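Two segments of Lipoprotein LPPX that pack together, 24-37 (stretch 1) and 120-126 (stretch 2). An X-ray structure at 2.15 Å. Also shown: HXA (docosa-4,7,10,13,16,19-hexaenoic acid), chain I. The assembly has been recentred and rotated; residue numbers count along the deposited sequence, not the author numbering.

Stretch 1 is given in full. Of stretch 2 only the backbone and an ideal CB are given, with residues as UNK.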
# COMPACT_ATOMS: atom_id res chain seq x y z
N LEU A 24 -19.65 -3.09 6.97
CA LEU A 24 -18.40 -3.37 6.25
C LEU A 24 -17.46 -2.16 6.24
O LEU A 24 -16.25 -2.32 6.33
CB LEU A 24 -18.68 -3.82 4.83
CG LEU A 24 -19.57 -5.05 4.73
CD1 LEU A 24 -19.74 -5.44 3.27
CD2 LEU A 24 -18.99 -6.19 5.54
N LEU A 25 -18.01 -0.97 6.14
CA LEU A 25 -17.21 0.24 6.24
C LEU A 25 -16.56 0.36 7.62
O LEU A 25 -15.41 0.77 7.73
CB LEU A 25 -18.05 1.49 5.96
CG LEU A 25 -17.69 2.30 4.71
CD1 LEU A 25 -18.34 3.67 4.84
CD2 LEU A 25 -16.19 2.44 4.51
N ALA A 26 -17.31 0.01 8.65
CA ALA A 26 -16.82 0.07 10.02
C ALA A 26 -15.63 -0.86 10.19
O ALA A 26 -14.64 -0.49 10.82
CB ALA A 26 -17.93 -0.29 10.99
N GLU A 27 -15.73 -2.06 9.63
CA GLU A 27 -14.66 -3.04 9.72
C GLU A 27 -13.41 -2.56 8.99
O GLU A 27 -12.30 -2.75 9.47
CB GLU A 27 -15.11 -4.40 9.19
CG GLU A 27 -14.09 -5.53 9.32
CD GLU A 27 -13.78 -5.92 10.77
OE1 GLU A 27 -13.00 -6.86 10.98
OE2 GLU A 27 -14.32 -5.28 11.70
N ILE A 28 -13.59 -1.94 7.82
CA ILE A 28 -12.43 -1.37 7.12
C ILE A 28 -11.80 -0.22 7.93
O ILE A 28 -10.57 -0.11 8.01
CB ILE A 28 -12.79 -0.86 5.71
CG1 ILE A 28 -13.29 -2.01 4.83
CG2 ILE A 28 -11.57 -0.19 5.06
CD1 ILE A 28 -13.99 -1.55 3.59
N ARG A 29 -12.62 0.63 8.53
CA ARG A 29 -12.08 1.69 9.38
C ARG A 29 -11.29 1.15 10.57
O ARG A 29 -10.28 1.73 10.95
CB ARG A 29 -13.17 2.63 9.88
CG ARG A 29 -13.52 3.70 8.90
CD ARG A 29 -14.65 4.55 9.44
NE ARG A 29 -14.78 5.82 8.72
CZ ARG A 29 -15.81 6.17 7.94
NH1 ARG A 29 -15.80 7.36 7.35
NH2 ARG A 29 -16.86 5.36 7.75
N GLN A 30 -11.74 0.04 11.14
CA GLN A 30 -10.95 -0.64 12.17
C GLN A 30 -9.54 -1.02 11.68
O GLN A 30 -8.58 -0.85 12.43
CB GLN A 30 -11.67 -1.89 12.68
CG GLN A 30 -12.93 -1.61 13.50
CD GLN A 30 -12.66 -1.33 14.98
OE1 GLN A 30 -11.54 -1.49 15.47
NE2 GLN A 30 -13.69 -0.93 15.70
N SER A 31 -9.41 -1.52 10.45
CA SER A 31 -8.08 -1.89 9.94
C SER A 31 -7.24 -0.68 9.61
O SER A 31 -6.03 -0.71 9.80
CB SER A 31 -8.13 -2.83 8.72
OG SER A 31 -8.58 -2.16 7.55
N LEU A 32 -7.87 0.38 9.12
CA LEU A 32 -7.15 1.62 8.80
C LEU A 32 -6.66 2.30 10.08
O LEU A 32 -5.54 2.80 10.11
CB LEU A 32 -8.02 2.57 7.98
CG LEU A 32 -8.42 2.11 6.57
CD1 LEU A 32 -9.19 3.20 5.85
CD2 LEU A 32 -7.20 1.71 5.75
N ASP A 33 -7.48 2.29 11.12
CA ASP A 33 -7.05 2.79 12.43
C ASP A 33 -5.91 1.96 13.02
O ASP A 33 -4.97 2.51 13.57
CB ASP A 33 -8.22 2.85 13.40
CG ASP A 33 -9.21 3.95 13.06
OD1 ASP A 33 -8.85 4.89 12.31
OD2 ASP A 33 -10.35 3.87 13.54
N ALA A 34 -5.98 0.64 12.89
CA ALA A 34 -4.88 -0.21 13.34
C ALA A 34 -3.62 0.14 12.56
O ALA A 34 -2.55 0.28 13.15
CB ALA A 34 -5.23 -1.67 13.19
N THR A 35 -3.75 0.34 11.26
CA THR A 35 -2.62 0.72 10.41
C THR A 35 -2.02 2.06 10.84
O THR A 35 -0.79 2.20 10.93
CB THR A 35 -3.04 0.76 8.92
OG1 THR A 35 -3.53 -0.52 8.54
CG2 THR A 35 -1.87 1.11 8.04
N LYS A 36 -2.88 3.04 11.10
CA LYS A 36 -2.44 4.35 11.56
C LYS A 36 -1.66 4.32 12.89
O LYS A 36 -0.77 5.15 13.12
CB LYS A 36 -3.64 5.29 11.72
CG LYS A 36 -4.10 5.93 10.45
CD LYS A 36 -5.06 7.10 10.76
CE LYS A 36 -5.55 7.80 9.48
NZ LYS A 36 -6.41 9.01 9.78
N GLY A 37 -2.00 3.37 13.77
CA GLY A 37 -1.38 3.25 15.08
C GLY A 37 -0.05 2.50 15.14
O GLY A 37 0.56 2.41 16.21
N UNK A 120 -4.80 10.35 6.80
CA UNK A 120 -3.77 10.06 5.81
C UNK A 120 -4.21 8.99 4.83
O UNK A 120 -4.53 9.28 3.68
CB UNK A 120 -2.48 9.63 6.50
N UNK A 121 -4.22 7.74 5.30
CA UNK A 121 -4.70 6.61 4.49
C UNK A 121 -6.23 6.46 4.54
O UNK A 121 -6.79 5.65 3.80
CB UNK A 121 -4.04 5.31 4.97
N UNK A 122 -6.89 7.24 5.40
CA UNK A 122 -8.34 7.45 5.29
C UNK A 122 -8.59 8.28 4.03
O UNK A 122 -8.65 9.51 4.06
CB UNK A 122 -8.91 8.14 6.53
N UNK A 123 -8.67 7.57 2.90
CA UNK A 123 -9.23 8.12 1.67
C UNK A 123 -10.68 8.44 1.98
O UNK A 123 -11.19 7.99 3.01
CB UNK A 123 -9.10 7.16 0.49
N UNK A 124 -11.36 9.19 1.12
CA UNK A 124 -12.80 9.34 1.31
C UNK A 124 -13.42 7.95 1.14
O UNK A 124 -13.77 7.54 0.03
CB UNK A 124 -13.40 10.35 0.33
N UNK A 125 -13.48 7.24 2.26
CA UNK A 125 -14.04 5.90 2.36
C UNK A 125 -15.52 5.91 2.03
O UNK A 125 -16.06 4.92 1.54
CB UNK A 125 -13.81 5.33 3.76
N UNK A 126 -16.20 7.01 2.35
CA UNK A 126 -17.43 7.34 1.65
C UNK A 126 -16.94 7.76 0.27
O UNK A 126 -15.95 8.49 0.16
CB UNK A 126 -18.25 8.42 2.35
C1 HXA I . -0.88 7.48 8.48
O1 HXA I . -0.76 8.64 8.93
O2 HXA I . -1.72 7.17 7.61
C2 HXA I . 0.04 6.40 9.03
C3 HXA I . 0.59 5.50 7.91
C4 HXA I . 1.99 4.98 8.25
C5 HXA I . 2.03 3.47 8.50
C6 HXA I . 2.73 2.69 7.38
C7 HXA I . 1.78 1.76 6.64
C8 HXA I . 2.20 1.58 5.19
C9 HXA I . 1.26 0.61 4.46
C10 HXA I . 0.33 1.31 3.47
C11 HXA I . -1.05 1.65 4.06
C12 HXA I . -2.16 0.72 3.56
C13 HXA I . -2.78 1.19 2.24
C14 HXA I . -4.17 1.82 2.42
C15 HXA I . -5.25 1.05 1.66
C16 HXA I . -6.59 1.77 1.75
C17 HXA I . -7.77 0.84 1.46
C18 HXA I . -8.95 1.64 0.90
C19 HXA I . -10.29 0.94 1.11
C20 HXA I . -10.57 -0.09 0.03
C21 HXA I . -11.94 -0.75 0.21
C22 HXA I . -12.05 -2.11 -0.46

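Stretch 1 is a helix through residue 36 that turns Leu 25, Ile 28 and Leu 32 toward the second segment, while the longer chains of Arg 29 and Lys 36 start out sideways and bring their ends nearer. The second segment has no regular structure, so each position must be read from its own CB direction and backbone angles. From 121 to 126 phi stays between -63° and -83°, ordinary ground for any L-residue, so the backbone there does not demand glycine.

Position 120 is governed by the ligand. An ideal CB there would point sideways, with Lys 36 CE at a harmless 4.7 Å, but it would lie 2.8 Å from HXA O2, which is a clash. With the fatty acid in this place, a residue without a CB is the natural reading. The deposited residue is Gly 120, poorly ordered in the model; Gly 120 CA lies 4.0 Å from HXA O2, and Gly 120 N is 3.6 Å from Lys 36 NZ without a hydrogen bond.

At position 121 (phi/psi -83/-8) the CB points sideways, 4.9 Å from Leu 32 CD2 and 5.4 Å from Lys 36 CE. That leaves space for a modest apolar branch that can reach both the leucine and the aliphatic part of the lysine; valine, isoleucine, leucine or perhaps threonine would suit. It is Val 121, with chi1 in m. Val 121 CG2 meets Leu 32 CD2 and Lys 36 CG, each at 4.3 Å. The backbone also serves the ligand, through a weak hydrogen bond of 3.5 Å from Val 121 N to HXA O2.

Position 122 again points sideways, its ideal CB within reach of two different things, Lys 36 NZ at 4.2 Å and Leu 32 CD1 at 5.0 Å. Something short and polar, or an acid, would suit: serine, threonine, asparagine or aspartate are all plausible. Thr 122 is found. Thr 122 OG1 lies 4.2 Å from Leu 32 CD1, and no hydrogen bond to the helix forms.

Position 123 points sideways with nothing of the helix within 5.5 Å of its CB; glutamine, glutamate, lysine or methionine would all be accommodated, and the acyl chain passes near enough for a long side chain to touch. Gln 123 does so, with Gln 123 OE1 3.3 Å from HXA C18. Position 124 points away and could take almost anything as far as the helix is concerned; it is Leu 124.

Position 125 is the heart of the contact. Its CB points toward the helix, 3.8 Å from Leu 25 CD2, with Ile 28, Arg 29 and Leu 32 lining the space beyond. A sizeable apolar chain is called for: leucine, isoleucine or methionine. Leu 125 buries the largest area of the segment. Leu 125 CD1 packs 3.5 Å from Leu 32 CD1 and 3.6 Å from Arg 29 CG, while Leu 125 CD2 lies 3.6 Å from Leu 25 CD2, 4.0 Å from Ile 28 CG2 and 3.9 Å from HXA C19.

Position 126 points sideways at the margin, its CB 5.4 Å from Leu 25 CD1; small or polar residues fit easily, and Ser 126 stays clear of the helix.

Stretch 2 120-126: GVTQLLS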
# COMPACT_ATOMS: atom_id res chain seq x y z
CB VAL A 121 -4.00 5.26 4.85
CG1 VAL A 121 -2.49 5.37 4.61
CG2 VAL A 121 -4.30 4.82 6.29
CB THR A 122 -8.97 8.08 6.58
OG1 THR A 122 -9.37 7.03 7.47
CG2 THR A 122 -10.21 8.95 6.28
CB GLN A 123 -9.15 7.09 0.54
CG GLN A 123 -9.85 5.75 0.85
CD GLN A 123 -9.93 4.85 -0.37
OE1 GLN A 123 -8.92 4.37 -0.87
NE2 GLN A 123 -11.15 4.63 -0.86
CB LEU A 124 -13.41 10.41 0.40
CG LEU A 124 -13.01 11.87 0.68
CD1 LEU A 124 -14.11 12.83 0.22
CD2 LEU A 124 -12.66 12.14 2.15
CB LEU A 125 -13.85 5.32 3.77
CG LEU A 125 -12.69 4.35 3.99
CD1 LEU A 125 -12.59 4.03 5.47
CD2 LEU A 125 -12.87 3.08 3.18
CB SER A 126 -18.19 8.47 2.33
OG SER A 126 -19.45 8.68 1.71
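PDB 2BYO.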